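Local coordinates for uncharacterized N-acetyltransferase SSO0209 (PDB 4R3L), which transfers the acetyl group of acetyl-CoA to the free alpha-amino group of protein N-termini, acting on serine, alanine and methionine ends with a preference for serine, at residues G64-R69 with G87-I92; K47-A52 with P68-G73; T13-R18 with F53-V58. One frame throughout, in Å; residues are numbered along the deposited sequence.

In the fold
The three contacts follow one mixed sheet of the GNAT fold from one edge strand inward. Interaction 3 pairs 13-18 with 53-58; strand 54-58 is in turn bonded to strand 61-72, Ala56 N lying 3.0 Å from Gly64 O, and interaction 1 carries the sheet on to strand 83-94, where Ile92 meets coenzyme A and His88 belongs to the zinc-binding site. Interaction 2 sets residues 47-52 against strand 61-72 and shares Pro68 and Arg69 with interaction 1; Glu71 OE2 reaches His88 ND1 at 2.9 Å. The centres of interactions 1 and 2 are about 9 Å apart, those of 1 and 3 about 12 Å.

Interaction 1. Residues G64-R69 with G87-I92; sequences GYIMPR and GHVVSI. With COA (coenzyme A), chain C.
Tyr65 and Ser91 meet through their hydroxyls on one face of an antiparallel strand pair, Tyr65 OH lying 2.8 Å from Ser91 OG in a hydrogen bond that either could donate. With Ser91 OG anti to its backbone N (chi1 -173°), the hydroxyl oxygen comes within bonding distance of the tyrosine OH. On the same face the Met67 chain bends at its last torsion (chi3 63°), which brings CE to 3.8 Å from Ser91 CB and also against Val90 CG1. The other face is aliphatic: Ile66 crosses Val89 at about a right angle, CG1 to CG1 at 3.9 Å, and its CD1 meets Ile92 CD1.

A classic beta bulge interrupts the pairing, since Val90 and Ser91 both stand opposite Met67. Met67 O therefore accepts two bonds, from Val90 N at 2.8 Å and from Ser91 N at 3.3 Å, the second in the carbonyl plane on a lone pair. The extra residue turns the Val90 side chain toward strand 64-69, where its CG2 packs 3.6 Å from Arg69 CB. Beyond the bulge, Ile92 O takes a hydrogen bond of 2.6 Å from N4P of coenzyme A, the backbone grip on the pantetheine arm familiar in GNAT enzymes. At the far end His88 bonds to Glu127, its fellow residue of the zinc-binding site.

Helix 103-119 covers the Ile66 and Ile92 face through Leu107 and Leu108, whereas helices 22-32 and 39-49 cover the Tyr65 and Met67 face, Asn29 bonding to Tyr65 OH.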
loop_
_atom_site.group_PDB
_atom_site.type_symbol
_atom_site.label_atom_id
_atom_site.label_comp_id
_atom_site.label_asym_id
_atom_site.label_seq_id
_atom_site.Cartn_x
_atom_site.Cartn_y
_atom_site.Cartn_z
ATOM N N GLY A 64 -4.572 -10.259 -5.231
ATOM C CA GLY A 64 -4.300 -9.113 -4.384
ATOM C C GLY A 64 -3.017 -8.445 -4.803
ATOM O O GLY A 64 -2.227 -9.045 -5.528
ATOM N N TYR A 65 -2.806 -7.200 -4.377
ATOM C CA TYR A 65 -1.567 -6.530 -4.732
ATOM C C TYR A 65 -1.266 -5.435 -3.743
ATOM O O TYR A 65 -2.154 -4.981 -3.010
ATOM C CB TYR A 65 -1.651 -5.951 -6.160
ATOM C CG TYR A 65 -2.585 -4.772 -6.238
ATOM C CD1 TYR A 65 -2.117 -3.481 -6.055
ATOM C CD2 TYR A 65 -3.946 -4.952 -6.470
ATOM C CE1 TYR A 65 -2.978 -2.392 -6.112
ATOM C CE2 TYR A 65 -4.817 -3.870 -6.519
ATOM C CZ TYR A 65 -4.329 -2.598 -6.327
ATOM O OH TYR A 65 -5.183 -1.514 -6.390
ATOM N N ILE A 66 -0.018 -4.987 -3.746
ATOM C CA ILE A 66 0.353 -3.785 -3.024
ATOM C C ILE A 66 1.265 -2.953 -3.910
ATOM O O ILE A 66 2.261 -3.450 -4.424
ATOM C CB ILE A 66 1.046 -4.104 -1.670
ATOM C CG1 ILE A 66 1.383 -2.804 -0.923
ATOM C CG2 ILE A 66 2.300 -4.975 -1.869
ATOM C CD1 ILE A 66 1.876 -3.049 0.516
ATOM N N MET A 67 0.898 -1.686 -4.094
ATOM C CA MET A 67 1.660 -0.783 -4.954
ATOM C C MET A 67 2.298 0.310 -4.124
ATOM O O MET A 67 1.591 1.070 -3.469
ATOM C CB MET A 67 0.736 -0.168 -6.025
ATOM C CG MET A 67 1.387 0.915 -6.829
ATOM S SD MET A 67 0.408 1.321 -8.320
ATOM C CE MET A 67 -1.111 1.919 -7.577
ATOM N N PRO A 68 3.637 0.398 -4.152
ATOM C CA PRO A 68 4.390 1.324 -3.318
ATOM C C PRO A 68 4.843 2.571 -4.071
ATOM O O PRO A 68 4.821 2.597 -5.308
ATOM C CB PRO A 68 5.610 0.485 -2.927
ATOM C CG PRO A 68 5.925 -0.212 -4.233
ATOM C CD PRO A 68 4.552 -0.523 -4.863
ATOM N N ARG A 69 5.272 3.572 -3.312
ATOM C CA ARG A 69 5.983 4.723 -3.856
ATOM C C ARG A 69 7.123 5.021 -2.895
ATOM O O ARG A 69 6.927 4.989 -1.684
ATOM C CB ARG A 69 5.055 5.930 -4.003
ATOM C CG ARG A 69 5.716 7.159 -4.595
ATOM C CD ARG A 69 4.885 8.381 -4.248
ATOM N NE ARG A 69 5.040 9.452 -5.214
ATOM C CZ ARG A 69 4.567 10.678 -5.025
ATOM N NH1 ARG A 69 3.936 10.970 -3.891
ATOM N NH2 ARG A 69 4.732 11.607 -5.957
ATOM N N GLY A 87 8.771 5.057 2.623
ATOM C CA GLY A 87 8.018 4.188 1.739
ATOM C C GLY A 87 6.547 4.507 1.933
ATOM O O GLY A 87 6.082 4.686 3.049
ATOM N N HIS A 88 5.825 4.613 0.830
ATOM C CA HIS A 88 4.447 5.065 0.858
ATOM C C HIS A 88 3.606 3.992 0.200
ATOM O O HIS A 88 3.858 3.641 -0.949
ATOM C CB HIS A 88 4.348 6.409 0.122
ATOM C CG HIS A 88 2.996 7.057 0.165
ATOM N ND1 HIS A 88 2.751 8.276 -0.420
ATOM C CD2 HIS A 88 1.828 6.665 0.734
ATOM C CE1 HIS A 88 1.485 8.615 -0.217
ATOM N NE2 HIS A 88 0.904 7.651 0.471
ATOM N N VAL A 89 2.622 3.450 0.907
ATOM C CA VAL A 89 1.720 2.491 0.275
ATOM C C VAL A 89 0.673 3.248 -0.492
ATOM O O VAL A 89 -0.147 3.930 0.110
ATOM C CB VAL A 89 0.997 1.574 1.305
ATOM C CG1 VAL A 89 0.104 0.557 0.580
ATOM C CG2 VAL A 89 2.004 0.876 2.211
ATOM N N VAL A 90 0.687 3.126 -1.811
ATOM C CA VAL A 90 -0.229 3.912 -2.637
ATOM C C VAL A 90 -1.577 3.212 -2.676
ATOM O O VAL A 90 -2.642 3.836 -2.562
ATOM C CB VAL A 90 0.320 4.098 -4.056
ATOM C CG1 VAL A 90 -0.685 4.863 -4.928
ATOM C CG2 VAL A 90 1.658 4.808 -4.006
ATOM N N SER A 91 -1.526 1.890 -2.767
ATOM C CA SER A 91 -2.737 1.120 -2.941
ATOM C C SER A 91 -2.495 -0.315 -2.488
ATOM O O SER A 91 -1.457 -0.897 -2.791
ATOM C CB SER A 91 -3.176 1.183 -4.418
ATOM O OG SER A 91 -4.439 0.584 -4.623
ATOM N N ILE A 92 -3.446 -0.871 -1.745
ATOM C CA ILE A 92 -3.424 -2.290 -1.413
ATOM C C ILE A 92 -4.858 -2.823 -1.444
ATOM O O ILE A 92 -5.791 -2.190 -0.944
ATOM C CB ILE A 92 -2.748 -2.545 -0.038
ATOM C CG1 ILE A 92 -2.630 -4.044 0.249
ATOM C CG2 ILE A 92 -3.490 -1.840 1.102
ATOM C CD1 ILE A 92 -1.900 -4.338 1.552
HETATM N N1A COA C . -12.746 -6.765 10.359
HETATM C C2A COA C . -11.934 -6.719 11.435
HETATM N N3A COA C . -10.621 -6.926 11.312
HETATM C C4A COA C . -10.070 -7.194 10.088
HETATM C C5A COA C . -10.877 -7.251 8.962
HETATM C C6A COA C . -12.254 -7.028 9.122
HETATM N N6A COA C . -13.141 -7.075 7.965
HETATM N N7A COA C . -10.056 -7.534 7.877
HETATM C C8A COA C . -8.781 -7.650 8.340
HETATM N N9A COA C . -8.771 -7.438 9.671
HETATM C C1B COA C . -7.606 -7.492 10.569
HETATM C C2B COA C . -7.688 -8.690 11.430
HETATM O O2B COA C . -7.048 -8.469 12.636
HETATM C C3B COA C . -6.933 -9.669 10.685
HETATM O O3B COA C . -6.562 -10.687 11.527
HETATM P P3B COA C . -7.429 -11.994 11.583
HETATM O O7A COA C . -6.633 -13.122 12.238
HETATM O O8A COA C . -7.786 -12.400 10.208
HETATM O O9A COA C . -8.679 -11.734 12.367
HETATM C C4B COA C . -5.786 -8.860 10.234
HETATM O O4B COA C . -6.362 -7.634 9.858
HETATM C C5B COA C . -5.127 -9.442 9.055
HETATM O O5B COA C . -5.899 -9.344 7.891
HETATM P P1A COA C . -5.519 -9.955 6.485
HETATM O O1A COA C . -6.154 -11.304 6.287
HETATM O O2A COA C . -4.053 -9.990 6.342
HETATM O O3A COA C . -6.206 -8.915 5.485
HETATM P P2A COA C . -6.932 -9.263 4.129
HETATM O O4A COA C . -8.325 -9.829 4.357
HETATM O O5A COA C . -6.084 -10.172 3.297
HETATM O O6A COA C . -7.093 -7.877 3.331
HETATM C CBP COA C . -7.846 -5.562 3.149
HETATM C CCP COA C . -7.342 -6.728 4.052
HETATM C CDP COA C . -8.178 -4.375 4.013
HETATM C CEP COA C . -6.716 -5.217 2.180
HETATM C CAP COA C . -9.059 -6.102 2.426
HETATM O OAP COA C . -10.219 -6.182 3.256
HETATM C C9P COA C . -9.477 -5.305 1.205
HETATM O O9P COA C . -8.935 -5.511 0.087
HETATM N N8P COA C . -10.525 -4.309 1.266
HETATM C C7P COA C . -10.957 -3.523 0.115
HETATM C C6P COA C . -9.835 -2.612 -0.464
HETATM C C5P COA C . -9.190 -1.729 0.601
HETATM O O5P COA C . -9.940 -1.091 1.384
HETATM N N4P COA C . -7.732 -1.656 0.714
HETATM C C3P COA C . -7.119 -0.830 1.734
HETATM C C2P COA C . -7.257 0.682 1.610
HETATM S S1P COA C . -6.186 1.702 2.573
#

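Interaction 2. Residues K47-A52 with P68-G73; sequences KEYGLA and PRIEWG
In this GNAT fold residues 47-52, from helix 39-49 and the 3-10 segment after it, pack on strand 61-72 of the central sheet, and Tyr49 does most of the touching. Its ring lies over the strand backbone at Arg69 and Ile70. Arg69 CA makes a CH-pi contact, 4.0 Å from the ring centroid of Tyr49 and 17° off the normal, while Ile70 N stands 3.4 Å above the same face, displaced toward the rim. The opposite face is covered from within the helix by Glu48 CB, over the ring centre, which leaves the ring held between its own helix and the strand. Pro68 O, buried by this contact, has no polar partner in the model and lies 3.4 Å from Tyr49 CD2.

Tyr49 CG lies anti to its carbonyl carbon (chi1 -37°), beside the backbone N. The tyrosine and Arg69 side chains lie side by side and point the same way, Tyr49 OH being 3.8 Å from Arg69 CG, but the guanidinium plane stands 84° from the ring plane. Ile70 runs past the ring in the opposite sense, its CG1 3.7 Å from Tyr49 CD1. The charged end of Arg69 turns to Glu71, where NH1 and OE2 form a salt bridge whose hydrogen bond is weak; Glu71 is also bonded to His88 and Tyr125, so this part of the strand is tied to the neighbourhood of the zinc-binding site.

The second point of attachment is Ala52. Its N bonds to Tyr49 O, closing the turn, and its carbonyl oxygen bonds to Ser111 of helix 103-119. Pro68 packs its ring against this residue, CG nearest: 3.4 Å from Ala52 O and 3.7 Å from Ala52 CB.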
loop_
_atom_site.group_PDB
_atom_site.type_symbol
_atom_site.label_atom_id
_atom_site.label_comp_id
_atom_site.label_asym_id
_atom_site.label_seq_id
_atom_site.Cartn_x
_atom_site.Cartn_y
_atom_site.Cartn_z
ATOM N N LYS A 47 7.696 0.202 -12.821
ATOM C CA LYS A 47 9.040 0.441 -13.327
ATOM C C LYS A 47 9.945 1.198 -12.349
ATOM O O LYS A 47 11.146 0.944 -12.298
ATOM C CB LYS A 47 8.968 1.177 -14.670
ATOM C CG LYS A 47 8.246 0.325 -15.702
ATOM C CD LYS A 47 8.524 0.723 -17.131
ATOM C CE LYS A 47 7.834 -0.253 -18.090
ATOM N NZ LYS A 47 8.475 -1.612 -18.116
ATOM N N GLU A 48 9.385 2.117 -11.573
ATOM C CA GLU A 48 10.203 2.910 -10.666
ATOM C C GLU A 48 10.441 2.250 -9.293
ATOM O O GLU A 48 11.501 2.441 -8.689
ATOM C CB GLU A 48 9.572 4.284 -10.462
ATOM C CG GLU A 48 9.452 5.101 -11.752
ATOM C CD GLU A 48 8.728 6.427 -11.553
ATOM O OE1 GLU A 48 8.123 6.626 -10.484
ATOM O OE2 GLU A 48 8.766 7.272 -12.470
ATOM N N TYR A 49 9.459 1.501 -8.792
ATOM C CA TYR A 49 9.528 0.980 -7.411
ATOM C C TYR A 49 9.173 -0.493 -7.352
ATOM O O TYR A 49 8.623 -0.977 -6.349
ATOM C CB TYR A 49 8.579 1.750 -6.483
ATOM C CG TYR A 49 8.476 3.239 -6.763
ATOM C CD1 TYR A 49 9.529 4.092 -6.475
ATOM C CD2 TYR A 49 7.314 3.786 -7.299
ATOM C CE1 TYR A 49 9.438 5.448 -6.724
ATOM C CE2 TYR A 49 7.216 5.151 -7.555
ATOM C CZ TYR A 49 8.285 5.974 -7.255
ATOM O OH TYR A 49 8.200 7.334 -7.495
ATOM N N GLY A 50 9.506 -1.209 -8.418
ATOM C CA GLY A 50 9.049 -2.568 -8.613
ATOM C C GLY A 50 9.487 -3.569 -7.560
ATOM O O GLY A 50 8.799 -4.555 -7.343
ATOM N N LEU A 51 10.616 -3.327 -6.909
ATOM C CA LEU A 51 11.114 -4.285 -5.922
ATOM C C LEU A 51 10.197 -4.387 -4.713
ATOM O O LEU A 51 10.209 -5.408 -3.995
ATOM C CB LEU A 51 12.526 -3.914 -5.480
ATOM C CG LEU A 51 13.533 -4.023 -6.629
ATOM C CD1 LEU A 51 14.883 -3.504 -6.212
ATOM C CD2 LEU A 51 13.623 -5.473 -7.072
ATOM N N ALA A 52 9.387 -3.351 -4.494
ATOM C CA ALA A 52 8.468 -3.342 -3.350
ATOM C C ALA A 52 6.997 -3.516 -3.775
ATOM O O ALA A 52 6.078 -3.385 -2.943
ATOM C CB ALA A 52 8.651 -2.030 -2.531
ATOM N N PRO A 68 3.637 0.398 -4.152
ATOM C CA PRO A 68 4.390 1.324 -3.318
ATOM C C PRO A 68 4.843 2.571 -4.071
ATOM O O PRO A 68 4.821 2.597 -5.308
ATOM C CB PRO A 68 5.610 0.485 -2.927
ATOM C CG PRO A 68 5.925 -0.212 -4.233
ATOM C CD PRO A 68 4.552 -0.523 -4.863
ATOM N N ARG A 69 5.272 3.572 -3.312
ATOM C CA ARG A 69 5.983 4.723 -3.856
ATOM C C ARG A 69 7.123 5.021 -2.895
ATOM O O ARG A 69 6.927 4.989 -1.684
ATOM C CB ARG A 69 5.055 5.930 -4.003
ATOM C CG ARG A 69 5.716 7.159 -4.595
ATOM C CD ARG A 69 4.885 8.381 -4.248
ATOM N NE ARG A 69 5.040 9.452 -5.214
ATOM C CZ ARG A 69 4.567 10.678 -5.025
ATOM N NH1 ARG A 69 3.936 10.970 -3.891
ATOM N NH2 ARG A 69 4.732 11.607 -5.957
ATOM N N ILE A 70 8.311 5.294 -3.418
ATOM C CA ILE A 70 9.457 5.577 -2.565
ATOM C C ILE A 70 9.758 7.079 -2.608
ATOM O O ILE A 70 9.804 7.671 -3.693
ATOM C CB ILE A 70 10.699 4.785 -2.989
ATOM C CG1 ILE A 70 10.418 3.275 -2.941
ATOM C CG2 ILE A 70 11.873 5.158 -2.090
ATOM C CD1 ILE A 70 10.047 2.789 -1.539
ATOM N N GLU A 71 9.941 7.692 -1.440
ATOM C CA GLU A 71 10.053 9.156 -1.361
ATOM C C GLU A 71 11.226 9.618 -0.492
ATOM O O GLU A 71 11.736 8.859 0.313
ATOM C CB GLU A 71 8.751 9.742 -0.812
ATOM C CG GLU A 71 7.504 9.238 -1.526
ATOM C CD GLU A 71 6.218 9.582 -0.794
ATOM O OE1 GLU A 71 6.265 9.838 0.425
ATOM O OE2 GLU A 71 5.163 9.591 -1.452
ATOM N N TRP A 72 11.661 10.860 -0.671
ATOM C CA TRP A 72 12.639 11.454 0.246
ATOM C C TRP A 72 12.077 12.790 0.683
ATOM O O TRP A 72 11.664 13.596 -0.148
ATOM C CB TRP A 72 14.020 11.618 -0.410
ATOM C CG TRP A 72 15.013 12.285 0.502
ATOM C CD1 TRP A 72 15.605 11.746 1.617
ATOM C CD2 TRP A 72 15.510 13.619 0.385
ATOM N NE1 TRP A 72 16.441 12.676 2.200
ATOM C CE2 TRP A 72 16.402 13.822 1.466
ATOM C CE3 TRP A 72 15.285 14.658 -0.516
ATOM C CZ2 TRP A 72 17.067 15.034 1.652
ATOM C CZ3 TRP A 72 15.953 15.855 -0.329
ATOM C CH2 TRP A 72 16.834 16.035 0.747
ATOM N N GLY A 73 12.013 13.025 1.988
ATOM C CA GLY A 73 11.386 14.247 2.443
ATOM C C GLY A 73 11.147 14.251 3.930
ATOM O O GLY A 73 11.638 13.387 4.648
#

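Interaction 3. Residues T13-R18 with F53-V58; sequences TLRNAR and FFVAIV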
loop_
_atom_site.group_PDB
_atom_site.type_symbol
_atom_site.label_atom_id
_atom_site.label_comp_id
_atom_site.label_asym_id
_atom_site.label_seq_id
_atom_site.Cartn_x
_atom_site.Cartn_y
_atom_site.Cartn_z
ATOM N N THR A 13 0.479 -17.649 -2.861
ATOM C CA THR A 13 1.895 -17.354 -2.849
ATOM C C THR A 13 2.053 -15.863 -3.141
ATOM O O THR A 13 1.117 -15.237 -3.604
ATOM C CB THR A 13 2.664 -18.174 -3.892
ATOM O OG1 THR A 13 2.131 -17.914 -5.197
ATOM C CG2 THR A 13 2.530 -19.666 -3.607
ATOM N N LEU A 14 3.228 -15.312 -2.872
ATOM C CA LEU A 14 3.528 -13.926 -3.239
ATOM C C LEU A 14 4.669 -13.916 -4.209
ATOM O O LEU A 14 5.557 -14.759 -4.120
ATOM C CB LEU A 14 3.926 -13.082 -2.024
ATOM C CG LEU A 14 2.985 -12.977 -0.832
ATOM C CD1 LEU A 14 3.548 -11.963 0.194
ATOM C CD2 LEU A 14 1.606 -12.585 -1.268
ATOM N N ARG A 15 4.670 -12.942 -5.110
ATOM C CA ARG A 15 5.848 -12.652 -5.894
ATOM C C ARG A 15 5.831 -11.183 -6.316
ATOM O O ARG A 15 4.813 -10.487 -6.184
ATOM C CB ARG A 15 5.928 -13.563 -7.120
ATOM C CG ARG A 15 4.737 -13.458 -8.039
ATOM C CD ARG A 15 5.016 -14.172 -9.353
ATOM N NE ARG A 15 3.844 -14.178 -10.222
ATOM C CZ ARG A 15 3.416 -13.113 -10.896
ATOM N NH1 ARG A 15 4.062 -11.956 -10.783
ATOM N NH2 ARG A 15 2.345 -13.202 -11.672
ATOM N N ASN A 16 6.964 -10.691 -6.776
ATOM C CA ASN A 16 6.963 -9.343 -7.342
ATOM C C ASN A 16 6.028 -9.244 -8.551
ATOM O O ASN A 16 5.872 -10.202 -9.339
ATOM C CB ASN A 16 8.391 -8.930 -7.703
ATOM C CG ASN A 16 9.223 -8.610 -6.478
ATOM O OD1 ASN A 16 9.989 -9.441 -5.995
ATOM N ND2 ASN A 16 9.063 -7.406 -5.959
ATOM N N ALA A 17 5.362 -8.097 -8.672
ATOM C CA ALA A 17 4.507 -7.850 -9.813
ATOM C C ALA A 17 5.313 -7.768 -11.100
ATOM O O ALA A 17 6.472 -7.342 -11.084
ATOM C CB ALA A 17 3.720 -6.558 -9.605
ATOM N N ARG A 18 4.676 -8.143 -12.206
ATOM C CA ARG A 18 5.265 -8.044 -13.547
ATOM C C ARG A 18 4.302 -7.308 -14.466
ATOM O O ARG A 18 3.115 -7.223 -14.160
ATOM C CB ARG A 18 5.574 -9.441 -14.102
ATOM C CG ARG A 18 6.483 -10.281 -13.187
ATOM C CD ARG A 18 6.658 -11.703 -13.724
ATOM N NE ARG A 18 5.374 -12.310 -14.073
ATOM C CZ ARG A 18 5.245 -13.438 -14.765
ATOM N NH1 ARG A 18 6.326 -14.085 -15.188
ATOM N NH2 ARG A 18 4.037 -13.920 -15.039
ATOM N N PHE A 53 6.790 -3.843 -5.055
ATOM C CA PHE A 53 5.463 -4.003 -5.660
ATOM C C PHE A 53 5.186 -5.507 -5.745
ATOM O O PHE A 53 5.789 -6.226 -6.558
ATOM C CB PHE A 53 5.450 -3.366 -7.082
ATOM C CG PHE A 53 4.085 -3.079 -7.672
ATOM C CD1 PHE A 53 3.925 -1.959 -8.516
ATOM C CD2 PHE A 53 2.970 -3.849 -7.380
ATOM C CE1 PHE A 53 2.684 -1.667 -9.078
ATOM C CE2 PHE A 53 1.721 -3.545 -7.941
ATOM C CZ PHE A 53 1.589 -2.451 -8.788
ATOM N N PHE A 54 4.293 -6.004 -4.903
ATOM C CA PHE A 54 4.031 -7.431 -4.882
ATOM C C PHE A 54 2.607 -7.780 -5.289
ATOM O O PHE A 54 1.687 -6.976 -5.138
ATOM C CB PHE A 54 4.316 -7.985 -3.486
ATOM C CG PHE A 54 5.775 -8.024 -3.127
ATOM C CD1 PHE A 54 6.532 -9.172 -3.374
ATOM C CD2 PHE A 54 6.395 -6.945 -2.519
ATOM C CE1 PHE A 54 7.882 -9.219 -3.024
ATOM C CE2 PHE A 54 7.744 -6.986 -2.189
ATOM C CZ PHE A 54 8.485 -8.122 -2.438
ATOM N N VAL A 55 2.438 -8.998 -5.796
ATOM C CA VAL A 55 1.114 -9.558 -6.019
ATOM C C VAL A 55 0.966 -10.858 -5.235
ATOM O O VAL A 55 1.955 -11.516 -4.936
ATOM C CB VAL A 55 0.840 -9.842 -7.506
ATOM C CG1 VAL A 55 0.631 -8.520 -8.301
ATOM C CG2 VAL A 55 1.959 -10.697 -8.105
ATOM N N ALA A 56 -0.277 -11.184 -4.892
ATOM C CA ALA A 56 -0.646 -12.459 -4.284
ATOM C C ALA A 56 -1.300 -13.296 -5.354
ATOM O O ALA A 56 -2.162 -12.800 -6.091
ATOM C CB ALA A 56 -1.598 -12.263 -3.125
ATOM N N ILE A 57 -0.890 -14.555 -5.441
ATOM C CA ILE A 57 -1.338 -15.441 -6.502
ATOM C C ILE A 57 -2.087 -16.642 -5.942
ATOM O O ILE A 57 -1.618 -17.271 -4.999
ATOM C CB ILE A 57 -0.148 -15.958 -7.328
ATOM C CG1 ILE A 57 0.662 -14.795 -7.898
ATOM C CG2 ILE A 57 -0.631 -16.926 -8.430
ATOM C CD1 ILE A 57 -0.103 -13.974 -8.892
ATOM N N VAL A 58 -3.253 -16.940 -6.508
ATOM C CA VAL A 58 -3.912 -18.222 -6.275
ATOM C C VAL A 58 -4.153 -18.917 -7.610
ATOM O O VAL A 58 -4.808 -18.353 -8.490
ATOM C CB VAL A 58 -5.243 -18.069 -5.545
ATOM C CG1 VAL A 58 -5.950 -19.411 -5.469
ATOM C CG2 VAL A 58 -5.022 -17.517 -4.141
HETATM O O HOH W 1 -0.074 -19.897 -5.783
#
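The Arg15 guanidinium has a neighbour on either side: Val55 CG2 lies 3.6 Å from its plane on one face, offset toward the rim, and Arg18 NE lies over the opposite face. Close to the guanidinium plane, NH1 donates to Asn16 O at 2.9 Å, while NH2 forms a salt bridge with Asp21. Ile57 CD1 approaches NH2 obliquely. Asn16 and Phe54 bring a second pair of groups together, both flat, side by side and pointing the same way with amide and ring planes 34° apart; Asn16 ND2 sits 3.6 Å above the ring plane, toward the rim, and bonds weakly to Leu51 O and Gly50 O.

Arg15 CG occupies the position between backbone N and carbonyl carbon (chi1 59°), and the chain runs extended to NE, beside Val55 and across Ile57. The strands pair antiparallel, with two bonds each between Thr13 and Ile57 and between Arg15 and Val55. Past the strand end Ala17 N bonds to Phe53 O at 2.9 Å, and Ala17 CB rests 3.6 Å from Phe53 CD2. At the other end a water links Thr13 OG1 to Ile57 O.

An alanine in place of Arg15 would probably leave Asp21 without its salt-bridge mate, Asn16 O without the NH1 donor, and Val55 CG2 and Ile57 CD1 without the guanidinium's cover.

An outer strand of the sheet is thus held by backbone bonds, and the arginine adds apolar cover and charge: its planar head shields aliphatic carbons, NH2 ties the strand to Asp21 of the following loop, likely to balance its charge, while NH1 braces the neighbouring Asn16 carbonyl.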